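PDB 6USS: sulfatase from Bacteroides fragilis CAG:558, which probably hydrolyses aryl sulfate esters as a calcium-dependent member of the sulfatase family, in a gut bacterium. Local coordinates for residues 66-69 with 70-73; 170-173 with 174-178. The protein carries 1 engineered substitution. All coordinates share one frame; numbering follows the deposited sequence.

Interaction 1 of 2, residues 66-69 with 70-73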
loop_
_atom_site.group_PDB
_atom_site.type_symbol
_atom_site.label_atom_id
_atom_site.label_comp_id
_atom_site.label_asym_id
_atom_site.label_seq_id
_atom_site.Cartn_x
_atom_site.Cartn_y
_atom_site.Cartn_z
ATOM N N THR A 66 -9.810 -28.531 17.693
ATOM C CA THR A 66 -9.778 -27.775 16.446
ATOM C C THR A 66 -10.816 -28.374 15.499
ATOM O O THR A 66 -10.470 -28.983 14.475
ATOM C CB THR A 66 -8.382 -27.774 15.823
ATOM O OG1 THR A 66 -7.926 -29.121 15.601
ATOM C CG2 THR A 66 -7.403 -27.053 16.739
ATOM N N PRO A 67 -12.104 -28.232 15.820
ATOM C CA PRO A 67 -13.127 -28.855 14.964
ATOM C C PRO A 67 -13.173 -28.256 13.574
ATOM O O PRO A 67 -13.565 -28.954 12.628
ATOM C CB PRO A 67 -14.431 -28.595 15.727
ATOM C CG PRO A 67 -14.151 -27.292 16.465
ATOM C CD PRO A 67 -12.699 -27.399 16.882
ATOM N N ASN A 68 -12.792 -26.976 13.420
ATOM C CA ASN A 68 -12.855 -26.348 12.100
ATOM C C ASN A 68 -11.695 -26.800 11.207
ATOM O O ASN A 68 -11.857 -26.900 9.984
ATOM C CB ASN A 68 -12.870 -24.829 12.238
ATOM C CG ASN A 68 -14.142 -24.304 12.891
ATOM O OD1 ASN A 68 -15.233 -24.384 12.325
ATOM N ND2 ASN A 68 -13.996 -23.729 14.079
ATOM N N MET A 69 -10.515 -27.063 11.795
ATOM C CA MET A 69 -9.438 -27.727 11.059
ATOM C C MET A 69 -9.878 -29.108 10.560
ATOM O O MET A 69 -9.542 -29.503 9.439
ATOM C CB MET A 69 -8.185 -27.858 11.942
ATOM C CG MET A 69 -7.436 -26.563 12.214
ATOM S SD MET A 69 -5.946 -26.805 13.218
ATOM C CE MET A 69 -4.931 -27.868 12.181
ATOM N N GLU A 70 -10.606 -29.871 11.386
ATOM C CA GLU A 70 -11.086 -31.182 10.951
ATOM C C GLU A 70 -12.069 -31.044 9.796
ATOM O O GLU A 70 -11.990 -31.779 8.802
ATOM C CB GLU A 70 -11.748 -31.911 12.117
ATOM C CG GLU A 70 -10.826 -32.298 13.230
ATOM C CD GLU A 70 -11.572 -32.892 14.420
ATOM O OE1 GLU A 70 -12.636 -33.514 14.211
ATOM O OE2 GLU A 70 -11.088 -32.747 15.564
ATOM N N ARG A 71 -13.017 -30.114 9.936
ATOM C CA ARG A 71 -13.926 -29.739 8.856
ATOM C C ARG A 71 -13.166 -29.414 7.563
ATOM O O ARG A 71 -13.475 -29.954 6.493
ATOM C CB ARG A 71 -14.769 -28.544 9.329
ATOM C CG ARG A 71 -16.001 -28.234 8.517
ATOM C CD ARG A 71 -16.972 -27.331 9.287
ATOM N NE ARG A 71 -17.514 -26.268 8.440
ATOM C CZ ARG A 71 -17.263 -24.976 8.626
ATOM N NH1 ARG A 71 -16.490 -24.611 9.638
ATOM N NH2 ARG A 71 -17.781 -24.051 7.815
ATOM N N LEU A 72 -12.170 -28.516 7.646
ATOM C CA LEU A 72 -11.398 -28.138 6.460
ATOM C C LEU A 72 -10.690 -29.347 5.847
ATOM O O LEU A 72 -10.654 -29.501 4.618
ATOM C CB LEU A 72 -10.398 -27.034 6.819
ATOM C CG LEU A 72 -9.589 -26.375 5.689
ATOM C CD1 LEU A 72 -10.491 -25.597 4.754
ATOM C CD2 LEU A 72 -8.488 -25.466 6.235
ATOM N N ALA A 73 -10.150 -30.237 6.689
ATOM C CA ALA A 73 -9.424 -31.390 6.167
ATOM C C ALA A 73 -10.369 -32.375 5.491
ATOM O O ALA A 73 -10.022 -32.950 4.451
ATOM C CB ALA A 73 -8.634 -32.068 7.286
#
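Glu70 N meets Thr66 O at 3.2 Å and opens a run of four i to i+4 backbone hydrogen bonds between residues 66-69 and 70-73. The next in line, Arg71 N to Pro67 O, is 3.0 Å long and nearly straight, with 170° at the hydrogen. Leu72 N to Asn68 O and Ala73 N to Met69 O, each 2.9 Å, complete the set. These bonds take in almost the whole of the alpha helix 67-74, about two turns. Thr66 stands at the N-cap position, but its side chain makes no capping bond. Pro67 suits the first helical position, where no amide hydrogen is needed for the helical pattern.

The helix packs between the long helix 283-308 and the central mixed sheet of the sulfatase domain, which belongs to the alkaline phosphatase clan; the buried Met69 and Leu72 both touch Phe319 of strand 315-321, and Leu72 also reaches Ile361 of strand 357-363. On the side of helix 283-308, Asn68 and Arg71 lie side by side, pointing the same way. Arg71 CG lies anti to the backbone N (chi1 -164°), and a bend at chi3 brings NH1 to 3.0 Å from Asn68 OD1, which sits at the guanidinium edge, in its plane. Amide and guanidinium planes are 71° apart, so the two groups do not stack. Their firmer partners are acidic: Asp296 takes both Asn68 ND2 and Met69 N through its two oxygens, and Arg71 NH2 forms a salt bridge with Asp304.

Glu70, extended beyond CG, passes that atom 3.6 Å from Thr66 O; its OE2 hydrogen-bonds Ser50 OG, as Thr66 OG1 does Thr49 OG1.

Interaction 2 of 2, residues 170-173 with 174-178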
loop_
_atom_site.group_PDB
_atom_site.type_symbol
_atom_site.label_atom_id
_atom_site.label_comp_id
_atom_site.label_asym_id
_atom_site.label_seq_id
_atom_site.Cartn_x
_atom_site.Cartn_y
_atom_site.Cartn_z
ATOM N N ALA A 170 13.043 -5.473 9.697
ATOM C CA ALA A 170 13.304 -4.898 11.003
ATOM C C ALA A 170 12.597 -3.557 11.120
ATOM O O ALA A 170 12.221 -2.942 10.121
ATOM C CB ALA A 170 14.809 -4.739 11.237
ATOM N N VAL A 171 12.403 -3.107 12.361
ATOM C CA VAL A 171 11.777 -1.807 12.579
ATOM C C VAL A 171 12.609 -0.719 11.902
ATOM O O VAL A 171 13.849 -0.779 11.881
ATOM C CB VAL A 171 11.593 -1.548 14.086
ATOM C CG1 VAL A 171 12.911 -1.119 14.751
ATOM C CG2 VAL A 171 10.489 -0.520 14.312
ATOM N N ASN A 172 11.919 0.258 11.296
ATOM C CA ASN A 172 12.558 1.364 10.558
ATOM C C ASN A 172 13.426 0.891 9.389
ATOM O O ASN A 172 14.431 1.533 9.056
ATOM C CB ASN A 172 13.395 2.261 11.474
ATOM C CG ASN A 172 12.556 2.963 12.505
ATOM O OD1 ASN A 172 11.477 3.471 12.195
ATOM N ND2 ASN A 172 13.040 3.000 13.742
ATOM N N THR A 173 13.054 -0.226 8.752
ATOM C CA THR A 173 13.540 -0.584 7.424
ATOM C C THR A 173 12.336 -0.823 6.503
ATOM O O THR A 173 11.233 -1.090 6.987
ATOM C CB THR A 173 14.460 -1.820 7.464
ATOM O OG1 THR A 173 13.720 -2.995 7.840
ATOM C CG2 THR A 173 15.602 -1.592 8.453
ATOM N N PRO A 174 12.502 -0.685 5.178
ATOM C CA PRO A 174 11.315 -0.693 4.288
ATOM C C PRO A 174 10.388 -1.888 4.461
ATOM O O PRO A 174 9.164 -1.727 4.378
ATOM C CB PRO A 174 11.932 -0.663 2.882
ATOM C CG PRO A 174 13.233 0.061 3.069
ATOM C CD PRO A 174 13.742 -0.351 4.443
ATOM N N GLY A 175 10.927 -3.079 4.711
ATOM C CA GLY A 175 10.101 -4.266 4.817
ATOM C C GLY A 175 9.280 -4.390 6.088
ATOM O O GLY A 175 8.551 -5.377 6.232
ATOM N N GLU A 176 9.391 -3.441 7.024
ATOM C CA GLU A 176 8.483 -3.454 8.163
ATOM C C GLU A 176 7.030 -3.254 7.732
ATOM O O GLU A 176 6.119 -3.587 8.495
ATOM C CB GLU A 176 8.860 -2.372 9.173
ATOM C CG GLU A 176 8.626 -0.985 8.656
ATOM C CD GLU A 176 9.095 0.077 9.603
ATOM O OE1 GLU A 176 8.986 -0.144 10.824
ATOM O OE2 GLU A 176 9.569 1.139 9.138
ATOM N N SER A 177 6.801 -2.722 6.523
ATOM C CA SER A 177 5.481 -2.350 6.061
ATOM C C SER A 177 4.886 -3.421 5.166
ATOM O O SER A 177 5.420 -3.660 4.068
ATOM C CB SER A 177 5.537 -1.040 5.304
ATOM O OG SER A 177 4.246 -0.711 4.837
ATOM N N PRO A 178 3.775 -4.053 5.552
ATOM C CA PRO A 178 3.030 -4.861 4.578
ATOM C C PRO A 178 2.737 -4.112 3.272
ATOM O O PRO A 178 2.789 -4.720 2.189
ATOM C CB PRO A 178 1.755 -5.213 5.344
ATOM C CG PRO A 178 2.151 -5.139 6.818
ATOM C CD PRO A 178 3.137 -4.030 6.885
HETATM O O HOH W 1 13.446 -4.327 5.222
#
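Asn172 N donates to Glu176 OE1 over 3.0 Å, with 160° at the hydrogen, so a carboxylate four residues ahead holds a backbone amide of the preceding turn. The donor stands 57° out of the carboxylate plane, meeting the oxygen from above. Glu176 reaches it with CG lying between its own backbone N and carbonyl carbon (chi1 68°) and an extended chain beyond; CG passes 3.1 Å from Thr173 O. The Val171 and Glu176 side chains cross obliquely, with Val171 CG2 3.8 Å from Glu176 OE1.

Two compact backbone elements flank this bond. Ala170 to Thr173 is a type II beta turn, in which Asn172 takes the positive phi expected of the third residue, and Thr173 N returns to Ala170 O. Thr173 OG1 reaches that same carbonyl oxygen at 2.7 Å from the same face, giving it two donors. Next comes the 3-10 segment 174-176, whose entry is marked by Glu176 N bonding Thr173 O at 3.0 Å. A water accepts from Gly175 N at 2.9 Å and donates to Thr173 OG1, tying the threonine hydroxyl to both elements.

Farther out, Lys113 NZ bonds Asn172 O, while Pro174 packs on Ile140 and His180. The second subunit touches the contact: Tyr249 OH and His245 NE2 of that subunit both bond Glu176 OE2, and its Gln251 packs on Pro174. OE1 thus takes the turn amide while OE2 bonds across the dimer interface; the amide N-H, and the tyrosine and histidine groups if they donate, would tend to favour an ionised carboxylate.

Overall arrangement
Both contacts are local, and both belong to the sulfatase domain, with interaction 1 completed along the chain before interaction 2 begins. Their centres are 34 Å apart and their nearest atoms about 23 Å, on opposite sides of the chain's centre, each centre about 19 Å from it. Interaction 1 belongs to helix 67-74, just before strand 77-83; interaction 2 lies in the loop between strands 159-164 and 185-187. All three strands belong to the same mixed sheet, which is what the contacts share. One packs inward within the chain, whereas the other meets the second subunit, and both lie away from the calcium site.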